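PDB 2HX5: 1,4-dihydroxy-2-naphthoyl-CoA hydrolase from Prochlorococcus marinus, which probably hydrolyses the thioester of 1,4-dihydroxy-2-naphthoyl-CoA to release 1,4-dihydroxy-2-naphthoate and CoA, a step in making phylloquinone (vitamin K1). Local coordinates for residues Val13-Thr19 with Ile80-Asp84; Arg91-Leu95 with Asp138-Ser144; Asn98-Phe104 with His115-Leu121. One frame throughout, in Å; residues are numbered along the deposited sequence.

Contact 1. Residues Val13-Thr19 with Ile80-Asp84; sequences VVRFGDT and IHTGD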
loop_
_atom_site.group_PDB
_atom_site.type_symbol
_atom_site.label_atom_id
_atom_site.label_comp_id
_atom_site.label_asym_id
_atom_site.label_seq_id
_atom_site.Cartn_x
_atom_site.Cartn_y
_atom_site.Cartn_z
ATOM N N VAL A 13 -3.199 -10.789 -12.202
ATOM C CA VAL A 13 -2.701 -11.886 -11.395
ATOM C C VAL A 13 -2.402 -11.328 -9.994
ATOM O O VAL A 13 -1.755 -10.267 -9.827
ATOM C CB VAL A 13 -1.407 -12.539 -11.976
ATOM C CG1 VAL A 13 -0.991 -13.736 -11.149
ATOM C CG2 VAL A 13 -1.640 -12.876 -13.486
ATOM N N VAL A 14 -2.922 -12.041 -8.996
ATOM C CA VAL A 14 -2.743 -11.715 -7.589
ATOM C C VAL A 14 -1.245 -11.945 -7.220
ATOM O O VAL A 14 -0.691 -12.985 -7.515
ATOM C CB VAL A 14 -3.659 -12.575 -6.670
ATOM C CG1 VAL A 14 -3.471 -12.189 -5.220
ATOM C CG2 VAL A 14 -5.150 -12.458 -7.119
ATOM N N ARG A 15 -0.593 -10.954 -6.598
ATOM C CA ARG A 15 0.817 -11.060 -6.270
ATOM C C ARG A 15 1.007 -11.229 -4.754
ATOM O O ARG A 15 0.062 -10.997 -3.959
ATOM C CB ARG A 15 1.548 -9.832 -6.788
ATOM C CG ARG A 15 1.489 -9.700 -8.318
ATOM C CD ARG A 15 2.103 -10.851 -9.041
ATOM N NE ARG A 15 2.090 -10.708 -10.528
ATOM C CZ ARG A 15 2.238 -11.728 -11.364
ATOM N NH1 ARG A 15 2.482 -12.966 -10.971
ATOM N NH2 ARG A 15 2.203 -11.500 -12.655
ATOM N N PHE A 16 2.189 -11.690 -4.392
ATOM C CA PHE A 16 2.474 -12.148 -3.038
ATOM C C PHE A 16 2.212 -11.015 -2.015
ATOM O O PHE A 16 1.622 -11.234 -0.942
ATOM C CB PHE A 16 3.899 -12.630 -2.949
ATOM C CG PHE A 16 4.246 -13.212 -1.668
ATOM C CD1 PHE A 16 3.576 -14.344 -1.218
ATOM C CD2 PHE A 16 5.253 -12.705 -0.928
ATOM C CE1 PHE A 16 3.919 -14.898 -0.013
ATOM C CE2 PHE A 16 5.617 -13.310 0.288
ATOM C CZ PHE A 16 4.950 -14.363 0.705
ATOM N N GLY A 17 2.652 -9.791 -2.306
ATOM C CA GLY A 17 2.466 -8.634 -1.426
ATOM C C GLY A 17 1.032 -8.200 -1.243
ATOM O O GLY A 17 0.760 -7.365 -0.354
ATOM N N ASP A 18 0.119 -8.730 -2.071
ATOM C CA ASP A 18 -1.297 -8.434 -1.944
ATOM C C ASP A 18 -1.965 -9.289 -0.865
ATOM O O ASP A 18 -3.178 -9.060 -0.588
ATOM C CB ASP A 18 -2.018 -8.711 -3.247
ATOM C CG ASP A 18 -1.489 -7.891 -4.414
ATOM O OD1 ASP A 18 -0.864 -6.810 -4.156
ATOM O OD2 ASP A 18 -1.614 -8.378 -5.589
ATOM N N THR A 19 -1.270 -10.262 -0.298
ATOM C CA THR A 19 -1.802 -11.237 0.656
ATOM C C THR A 19 -1.392 -10.872 2.057
ATOM O O THR A 19 -0.485 -10.058 2.263
ATOM C CB THR A 19 -1.287 -12.663 0.368
ATOM O OG1 THR A 19 0.128 -12.722 0.642
ATOM C CG2 THR A 19 -1.710 -13.091 -0.983
ATOM N N ILE A 80 -9.303 -15.317 -2.253
ATOM C CA ILE A 80 -8.478 -14.998 -3.393
ATOM C C ILE A 80 -7.050 -15.180 -2.961
ATOM O O ILE A 80 -6.672 -14.713 -1.870
ATOM C CB ILE A 80 -8.729 -13.525 -3.851
ATOM C CG1 ILE A 80 -10.148 -13.404 -4.450
ATOM C CG2 ILE A 80 -7.639 -13.002 -4.884
ATOM C CD1 ILE A 80 -10.640 -11.966 -4.675
ATOM N N HIS A 81 -6.276 -15.890 -3.769
ATOM C CA HIS A 81 -4.929 -16.364 -3.409
ATOM C C HIS A 81 -3.808 -15.859 -4.286
ATOM O O HIS A 81 -4.023 -15.539 -5.436
ATOM C CB HIS A 81 -4.916 -17.907 -3.507
ATOM C CG HIS A 81 -5.675 -18.562 -2.416
ATOM N ND1 HIS A 81 -6.918 -19.132 -2.605
ATOM C CD2 HIS A 81 -5.374 -18.727 -1.107
ATOM C CE1 HIS A 81 -7.353 -19.613 -1.451
ATOM N NE2 HIS A 81 -6.452 -19.353 -0.521
ATOM N N THR A 82 -2.589 -15.820 -3.747
ATOM C CA THR A 82 -1.433 -15.428 -4.544
ATOM C C THR A 82 -1.306 -16.321 -5.800
ATOM O O THR A 82 -1.383 -17.561 -5.735
ATOM C CB THR A 82 -0.094 -15.306 -3.693
ATOM O OG1 THR A 82 1.043 -15.574 -4.515
ATOM C CG2 THR A 82 -0.061 -16.274 -2.534
ATOM N N GLY A 83 -1.114 -15.680 -6.940
ATOM C CA GLY A 83 -0.976 -16.355 -8.195
ATOM C C GLY A 83 -2.296 -16.612 -8.892
ATOM O O GLY A 83 -2.243 -17.066 -10.027
ATOM N N ASP A 84 -3.452 -16.350 -8.262
ATOM C CA ASP A 84 -4.757 -16.440 -8.946
ATOM C C ASP A 84 -4.792 -15.500 -10.141
ATOM O O ASP A 84 -4.360 -14.354 -10.035
ATOM C CB ASP A 84 -5.927 -16.121 -8.043
ATOM C CG ASP A 84 -6.329 -17.256 -7.096
ATOM O OD1 ASP A 84 -5.892 -18.420 -7.247
ATOM O OD2 ASP A 84 -7.116 -16.970 -6.171
#

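Contact 2. Residues Arg91-Leu95 with Asp138-Ser144; sequences RPERL and DRWLEAS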
loop_
_atom_site.group_PDB
_atom_site.type_symbol
_atom_site.label_atom_id
_atom_site.label_comp_id
_atom_site.label_asym_id
_atom_site.label_seq_id
_atom_site.Cartn_x
_atom_site.Cartn_y
_atom_site.Cartn_z
ATOM N N ARG A 91 -18.536 -2.690 -15.529
ATOM C CA ARG A 91 -19.813 -2.210 -16.050
ATOM C C ARG A 91 -20.044 -0.781 -15.550
ATOM O O ARG A 91 -20.457 -0.602 -14.400
ATOM C CB ARG A 91 -20.963 -3.133 -15.631
ATOM C CG ARG A 91 -20.906 -4.486 -16.300
ATOM C CD ARG A 91 -21.987 -5.418 -15.775
ATOM N NE ARG A 91 -22.088 -6.742 -16.412
ATOM C CZ ARG A 91 -21.488 -7.857 -15.967
ATOM N NH1 ARG A 91 -20.631 -7.865 -14.906
ATOM N NH2 ARG A 91 -21.746 -8.991 -16.618
ATOM N N PRO A 92 -19.706 0.216 -16.384
ATOM C CA PRO A 92 -19.928 1.611 -16.024
ATOM C C PRO A 92 -21.384 2.059 -16.210
ATOM O O PRO A 92 -22.091 1.490 -17.043
ATOM C CB PRO A 92 -18.954 2.383 -16.948
ATOM C CG PRO A 92 -18.231 1.366 -17.797
ATOM C CD PRO A 92 -18.997 0.089 -17.687
ATOM N N GLU A 93 -21.810 3.052 -15.434
ATOM C CA GLU A 93 -23.159 3.605 -15.539
ATOM C C GLU A 93 -23.069 5.088 -15.311
ATOM O O GLU A 93 -22.585 5.527 -14.271
ATOM C CB GLU A 93 -24.089 3.004 -14.493
ATOM C CG GLU A 93 -25.527 3.475 -14.576
ATOM C CD GLU A 93 -26.471 2.878 -13.476
ATOM O OE1 GLU A 93 -26.113 1.877 -12.821
ATOM O OE2 GLU A 93 -27.598 3.407 -13.290
ATOM N N ARG A 94 -23.513 5.870 -16.297
ATOM C CA ARG A 94 -23.729 7.294 -16.085
ATOM C C ARG A 94 -24.901 7.387 -15.137
ATOM O O ARG A 94 -25.915 6.701 -15.322
ATOM C CB ARG A 94 -24.024 8.009 -17.388
ATOM C CG ARG A 94 -24.070 9.510 -17.299
ATOM C CD ARG A 94 -24.536 10.135 -18.634
ATOM N NE ARG A 94 -23.481 10.194 -19.660
ATOM C CZ ARG A 94 -23.387 9.398 -20.733
ATOM N NH1 ARG A 94 -24.288 8.443 -20.962
ATOM N NH2 ARG A 94 -22.377 9.567 -21.603
ATOM N N LEU A 95 -24.765 8.203 -14.110
ATOM C CA LEU A 95 -25.829 8.419 -13.156
ATOM C C LEU A 95 -26.584 9.703 -13.466
ATOM O O LEU A 95 -27.793 9.745 -13.418
ATOM C CB LEU A 95 -25.304 8.453 -11.724
ATOM C CG LEU A 95 -24.688 7.153 -11.180
ATOM C CD1 LEU A 95 -24.057 7.374 -9.825
ATOM C CD2 LEU A 95 -25.798 6.047 -11.068
ATOM N N ASP A 138 -17.262 11.029 -20.800
ATOM C CA ASP A 138 -18.563 10.873 -21.406
ATOM C C ASP A 138 -18.520 9.973 -22.643
ATOM O O ASP A 138 -19.381 9.135 -22.823
ATOM C CB ASP A 138 -19.134 12.224 -21.772
ATOM C CG ASP A 138 -20.259 12.664 -20.846
ATOM O OD1 ASP A 138 -20.794 11.835 -20.071
ATOM O OD2 ASP A 138 -20.618 13.868 -20.917
ATOM N N ARG A 139 -17.495 10.106 -23.483
ATOM C CA ARG A 139 -17.330 9.170 -24.614
ATOM C C ARG A 139 -17.160 7.700 -24.219
ATOM O O ARG A 139 -17.770 6.795 -24.836
ATOM C CB ARG A 139 -16.148 9.605 -25.465
ATOM C CG ARG A 139 -16.437 10.832 -26.308
ATOM C CD ARG A 139 -15.362 11.076 -27.348
ATOM N NE ARG A 139 -14.130 11.609 -26.789
ATOM C CZ ARG A 139 -12.943 11.010 -26.819
ATOM N NH1 ARG A 139 -12.792 9.796 -27.353
ATOM N NH2 ARG A 139 -11.898 11.645 -26.281
ATOM N N TRP A 140 -16.334 7.467 -23.205
ATOM C CA TRP A 140 -16.143 6.162 -22.648
ATOM C C TRP A 140 -17.428 5.578 -22.079
ATOM O O TRP A 140 -17.718 4.421 -22.320
ATOM C CB TRP A 140 -15.025 6.245 -21.623
ATOM C CG TRP A 140 -14.760 4.982 -20.837
ATOM C CD1 TRP A 140 -14.024 3.876 -21.218
ATOM C CD2 TRP A 140 -15.148 4.743 -19.479
ATOM N NE1 TRP A 140 -13.988 2.965 -20.187
ATOM C CE2 TRP A 140 -14.653 3.486 -19.112
ATOM C CE3 TRP A 140 -15.852 5.502 -18.530
ATOM C CZ2 TRP A 140 -14.870 2.946 -17.836
ATOM C CZ3 TRP A 140 -16.039 5.000 -17.300
ATOM C CH2 TRP A 140 -15.572 3.731 -16.952
ATOM N N LEU A 141 -18.170 6.346 -21.290
ATOM C CA LEU A 141 -19.463 5.905 -20.756
ATOM C C LEU A 141 -20.408 5.531 -21.891
ATOM O O LEU A 141 -21.018 4.446 -21.885
ATOM C CB LEU A 141 -20.074 6.984 -19.863
ATOM C CG LEU A 141 -19.371 7.204 -18.547
ATOM C CD1 LEU A 141 -19.871 8.460 -17.843
ATOM C CD2 LEU A 141 -19.547 5.996 -17.625
ATOM N N GLU A 142 -20.510 6.401 -22.900
ATOM C CA GLU A 142 -21.412 6.130 -24.009
ATOM C C GLU A 142 -20.990 4.842 -24.753
ATOM O O GLU A 142 -21.869 4.011 -25.086
ATOM C CB GLU A 142 -21.459 7.331 -24.952
ATOM C CG GLU A 142 -22.701 7.325 -25.879
ATOM C CD GLU A 142 -24.007 7.597 -25.094
ATOM O OE1 GLU A 142 -23.934 8.227 -24.013
ATOM O OE2 GLU A 142 -25.100 7.176 -25.542
ATOM N N ALA A 143 -19.691 4.681 -25.023
ATOM C CA ALA A 143 -19.175 3.546 -25.795
ATOM C C ALA A 143 -19.367 2.253 -25.041
ATOM O O ALA A 143 -19.442 1.190 -25.631
ATOM C CB ALA A 143 -17.694 3.750 -26.186
ATOM N N SER A 144 -19.419 2.346 -23.712
ATOM C CA SER A 144 -19.486 1.198 -22.835
ATOM C C SER A 144 -20.915 0.795 -22.505
ATOM O O SER A 144 -21.113 -0.108 -21.676
ATOM C CB SER A 144 -18.769 1.500 -21.521
ATOM O OG SER A 144 -17.401 1.763 -21.727
HETATM O O HOH W 1 -22.069 3.600 -19.437
#

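Contact 3. Residues Asn98-Phe104 with His115-Leu121; sequences NSFQVHF and HALIRHL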
loop_
_atom_site.group_PDB
_atom_site.type_symbol
_atom_site.label_atom_id
_atom_site.label_comp_id
_atom_site.label_asym_id
_atom_site.label_seq_id
_atom_site.Cartn_x
_atom_site.Cartn_y
_atom_site.Cartn_z
ATOM N N ASN A 98 -23.254 14.819 -14.088
ATOM C CA ASN A 98 -22.120 15.113 -13.206
ATOM C C ASN A 98 -21.529 13.919 -12.465
ATOM O O ASN A 98 -20.663 14.092 -11.614
ATOM C CB ASN A 98 -22.575 16.070 -12.111
ATOM C CG ASN A 98 -23.189 17.361 -12.650
ATOM O OD1 ASN A 98 -22.986 17.756 -13.806
ATOM N ND2 ASN A 98 -23.947 18.025 -11.793
ATOM N N SER A 99 -21.976 12.701 -12.751
ATOM C CA SER A 99 -21.587 11.575 -11.912
ATOM C C SER A 99 -21.731 10.262 -12.660
ATOM O O SER A 99 -22.621 10.087 -13.515
ATOM C CB SER A 99 -22.485 11.568 -10.681
ATOM O OG SER A 99 -22.277 10.488 -9.798
ATOM N N PHE A 100 -20.922 9.293 -12.251
ATOM C CA PHE A 100 -20.978 7.952 -12.788
ATOM C C PHE A 100 -20.512 6.953 -11.717
ATOM O O PHE A 100 -19.853 7.336 -10.722
ATOM C CB PHE A 100 -20.163 7.812 -14.086
ATOM C CG PHE A 100 -18.677 7.853 -13.905
ATOM C CD1 PHE A 100 -18.009 9.062 -13.810
ATOM C CD2 PHE A 100 -17.943 6.677 -13.820
ATOM C CE1 PHE A 100 -16.649 9.124 -13.616
ATOM C CE2 PHE A 100 -16.569 6.727 -13.626
ATOM C CZ PHE A 100 -15.934 7.974 -13.532
ATOM N N GLN A 101 -20.852 5.701 -11.914
ATOM C CA GLN A 101 -20.267 4.625 -11.093
ATOM C C GLN A 101 -19.813 3.498 -12.011
ATOM O O GLN A 101 -20.178 3.443 -13.179
ATOM C CB GLN A 101 -21.243 4.204 -10.016
ATOM C CG GLN A 101 -22.498 3.657 -10.475
ATOM C CD GLN A 101 -23.510 3.455 -9.342
ATOM O OE1 GLN A 101 -23.449 4.077 -8.239
ATOM N NE2 GLN A 101 -24.402 2.557 -9.588
ATOM N N VAL A 102 -18.910 2.680 -11.468
ATOM C CA VAL A 102 -18.384 1.508 -12.121
ATOM C C VAL A 102 -18.552 0.338 -11.186
ATOM O O VAL A 102 -18.139 0.425 -10.044
ATOM C CB VAL A 102 -16.902 1.659 -12.547
ATOM C CG1 VAL A 102 -16.500 0.482 -13.369
ATOM C CG2 VAL A 102 -16.678 3.017 -13.291
ATOM N N HIS A 103 -19.111 -0.737 -11.723
ATOM C CA HIS A 103 -19.224 -2.013 -11.046
ATOM C C HIS A 103 -18.102 -2.916 -11.568
ATOM O O HIS A 103 -17.833 -2.957 -12.793
ATOM C CB HIS A 103 -20.601 -2.640 -11.284
ATOM C CG HIS A 103 -20.830 -3.922 -10.568
ATOM N ND1 HIS A 103 -20.535 -5.125 -11.162
ATOM C CD2 HIS A 103 -21.398 -4.206 -9.360
ATOM C CE1 HIS A 103 -20.902 -6.106 -10.351
ATOM N NE2 HIS A 103 -21.425 -5.570 -9.247
ATOM N N PHE A 104 -17.455 -3.663 -10.669
ATOM C CA PHE A 104 -16.342 -4.505 -10.982
ATOM C C PHE A 104 -16.684 -5.892 -10.504
ATOM O O PHE A 104 -16.973 -6.092 -9.309
ATOM C CB PHE A 104 -15.106 -4.022 -10.221
ATOM C CG PHE A 104 -14.718 -2.583 -10.494
ATOM C CD1 PHE A 104 -15.287 -1.526 -9.819
ATOM C CD2 PHE A 104 -13.761 -2.306 -11.474
ATOM C CE1 PHE A 104 -14.921 -0.218 -10.071
ATOM C CE2 PHE A 104 -13.398 -1.015 -11.704
ATOM C CZ PHE A 104 -13.975 0.033 -10.995
ATOM N N HIS A 115 -17.035 -8.639 -5.788
ATOM C CA HIS A 115 -17.469 -7.592 -6.662
ATOM C C HIS A 115 -17.458 -6.277 -5.893
ATOM O O HIS A 115 -17.475 -6.292 -4.659
ATOM C CB HIS A 115 -18.838 -7.860 -7.280
ATOM C CG HIS A 115 -19.923 -8.111 -6.294
ATOM N ND1 HIS A 115 -20.595 -7.091 -5.657
ATOM C CD2 HIS A 115 -20.488 -9.262 -5.866
ATOM C CE1 HIS A 115 -21.549 -7.619 -4.895
ATOM N NE2 HIS A 115 -21.486 -8.929 -4.993
ATOM N N ALA A 116 -17.380 -5.161 -6.604
ATOM C CA ALA A 116 -17.233 -3.864 -5.981
ATOM C C ALA A 116 -17.925 -2.824 -6.817
ATOM O O ALA A 116 -18.205 -3.009 -8.000
ATOM C CB ALA A 116 -15.775 -3.490 -5.843
ATOM N N LEU A 117 -18.168 -1.667 -6.218
ATOM C CA LEU A 117 -18.840 -0.551 -6.872
ATOM C C LEU A 117 -18.132 0.710 -6.410
ATOM O O LEU A 117 -17.899 0.878 -5.203
ATOM C CB LEU A 117 -20.317 -0.517 -6.456
ATOM C CG LEU A 117 -21.136 0.576 -7.081
ATOM C CD1 LEU A 117 -21.513 0.208 -8.540
ATOM C CD2 LEU A 117 -22.508 0.767 -6.326
ATOM N N ILE A 118 -17.774 1.616 -7.318
ATOM C CA ILE A 118 -17.111 2.874 -7.032
ATOM C C ILE A 118 -17.907 3.966 -7.705
ATOM O O ILE A 118 -18.162 3.882 -8.906
ATOM C CB ILE A 118 -15.664 2.893 -7.529
ATOM C CG1 ILE A 118 -14.826 1.833 -6.828
ATOM C CG2 ILE A 118 -15.021 4.282 -7.246
ATOM C CD1 ILE A 118 -13.327 1.823 -7.218
ATOM N N ARG A 119 -18.328 4.985 -6.951
ATOM C CA ARG A 119 -19.073 6.139 -7.464
ATOM C C ARG A 119 -18.279 7.405 -7.387
ATOM O O ARG A 119 -17.715 7.720 -6.357
ATOM C CB ARG A 119 -20.371 6.283 -6.657
ATOM C CG ARG A 119 -21.323 7.329 -7.181
ATOM C CD ARG A 119 -22.619 7.424 -6.315
ATOM N NE ARG A 119 -23.244 6.120 -6.189
ATOM C CZ ARG A 119 -23.677 5.558 -5.039
ATOM N NH1 ARG A 119 -23.701 6.213 -3.865
ATOM N NH2 ARG A 119 -24.107 4.311 -5.046
ATOM N N HIS A 120 -18.252 8.134 -8.521
ATOM C CA HIS A 120 -17.511 9.363 -8.681
ATOM C C HIS A 120 -18.406 10.550 -8.921
ATOM O O HIS A 120 -19.445 10.405 -9.585
ATOM C CB HIS A 120 -16.615 9.265 -9.932
ATOM C CG HIS A 120 -15.577 8.174 -9.912
ATOM N ND1 HIS A 120 -14.227 8.423 -9.714
ATOM C CD2 HIS A 120 -15.700 6.835 -10.133
ATOM C CE1 HIS A 120 -13.584 7.249 -9.767
ATOM N NE2 HIS A 120 -14.442 6.291 -10.063
ATOM N N LEU A 121 -17.969 11.716 -8.469
ATOM C CA LEU A 121 -18.626 12.969 -8.777
ATOM C C LEU A 121 -17.615 13.809 -9.553
ATOM O O LEU A 121 -16.431 13.885 -9.144
ATOM C CB LEU A 121 -18.991 13.663 -7.456
ATOM C CG LEU A 121 -19.839 14.901 -7.349
ATOM C CD1 LEU A 121 -21.142 14.755 -8.139
ATOM C CD2 LEU A 121 -20.123 15.107 -5.844
#

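Contact 1. Residues Val13-Thr19 with Ile80-Asp84
Two loops meet here, and the apolar part begins at Ile80, whose CG2 lies 3.4 Å from CG2 of Val14; these branched aliphatic side chains suit a buried spot. His81 points away, but its backbone starts a type II turn, His81 to Asp84, and its carbonyl O comes within 3.2 Å of Val14 CB. The Thr82 side chain lies against Phe16 and Thr19: its CG2 is at the edge of the Phe16 ring, and its CB is 3.9 Å from Thr19 CG2. Gly83 takes the left-handed backbone conformation that the third position of such a turn requires, where a CB would be jammed against the preceding carbonyl. Gly83 N donates to Val14 O (2.8 Å), while Val14 N donates to Asp84 O (2.9 Å), so both polar backbone atoms of Val14 are paired with the turn. Asp84 braces the turn from within, its OD2 accepting from His81 N at 2.8 Å, and also forms a salt bridge to Arg57 of the second subunit. The contact thus joins the loop following strand 9-13, which holds the 3-10 turn 16-18 and leads to the predicted active-site Asp20, to the loop preceding strand 85-96, with Trp33 of helix 29-45 packed against Val14 and Ile80.

Contact 2. Residues Arg91-Leu95 with Asp138-Ser144
Strand 91-95 crosses helix 138-143 at 117° between their directions, with 8.2 Å between axes at closest approach. Arg91 turns from the helix and pairs instead with Glu105 on the adjacent strand. Pro92 faces the helix: its compact, apolar ring can sit close against it, with CB 3.6 Å from Trp140 CH2 and 3.7 Å from Leu141 CD2, and CG 3.8 Å from Ser144 CB. A water links the backbones, donating to Leu141 O (2.8 Å) and weakly to Pro92 O (3.2 Å). Glu93 points away, as suits a charged residue on the exposed side. Arg94 faces the helix again, and its long side chain reaches two acids one helical turn apart. NE and NH2 of Arg94 each donate to Asp138 OD1 at 3.2 Å, while its NH1 makes a weak bond to Glu142 OE1 at 3.1 Å, completing a salt-bridge network; Leu141 CB lies over one face of the guanidinium. On the buried side, Trp140 NE1 is hydrogen-bonded to Ser41 OG of helix 29-45. The arrangement is plain helix-on-sheet packing, apolar contacts in the middle and a salt-bridge network at the exposed edge, by which the C-terminal helix of this hotdog-fold thioesterase is laid against the sheet, beside the long helix 29-45.

Contact 3. Residues Asn98-Phe104 with His115-Leu121
Strands 99-104 and 115-121 run antiparallel in a regular ladder. Both amide and carbonyl are paired in each hydrogen-bonded couple: Phe100 N to His120 O (3.2 Å) and His120 N to Phe100 O (2.8 Å), Val102 N to Ile118 O (2.9 Å) and Ile118 N to Val102 O (3.0 Å), Phe104 N to Ala116 O (2.8 Å) and Ala116 N to Phe104 O (2.9 Å). Between them, the backbones of Gln101 and His103 bond outward to Glu93 and Arg91 of strand 85-96, those of His115 and Leu117 to Asp75 and Gln73 of strand 65-76. His120 O also accepts from Ser99 OG at 2.8 Å, which satisfies this buried hydroxyl. On the partly exposed face, Gln101 OE1 accepts from Arg119 NE at 2.9 Å and from Arg119 NH2 at 3.3 Å. On the other face the His120 and Phe100 rings lie nearly parallel but slid apart, and His120 ND1 is hydrogen-bonded to Leu67 O. This hairpin sits mid-sheet between strands 85-96 and 65-76; its apolar face packs on helices 29-45 and 135-143.

How the contacts relate
Along the chain, contact 1 closes before the other two begin, and contact 3 falls between the two segments of contact 2. Contacts 2 and 3 have centres 10 Å apart and share the antiparallel sheet: strands 85-96 and 99-108 are neighbours, joined where Glu93 N meets Gln101 O and Arg91 N meets His103 O, both at 2.8 Å. Contact 1 lies apart, in loops at the ends of strands 9-13 and 85-96 of the same sheet, its centre about 30 Å from that of contact 2 and 24 Å from that of contact 3. Contacts 2 and 3 belong to the sheet of the hotdog fold and the C-terminal helix packed on it, whereas contact 1 shapes loops at subunit interfaces near the predicted active-site Asp20.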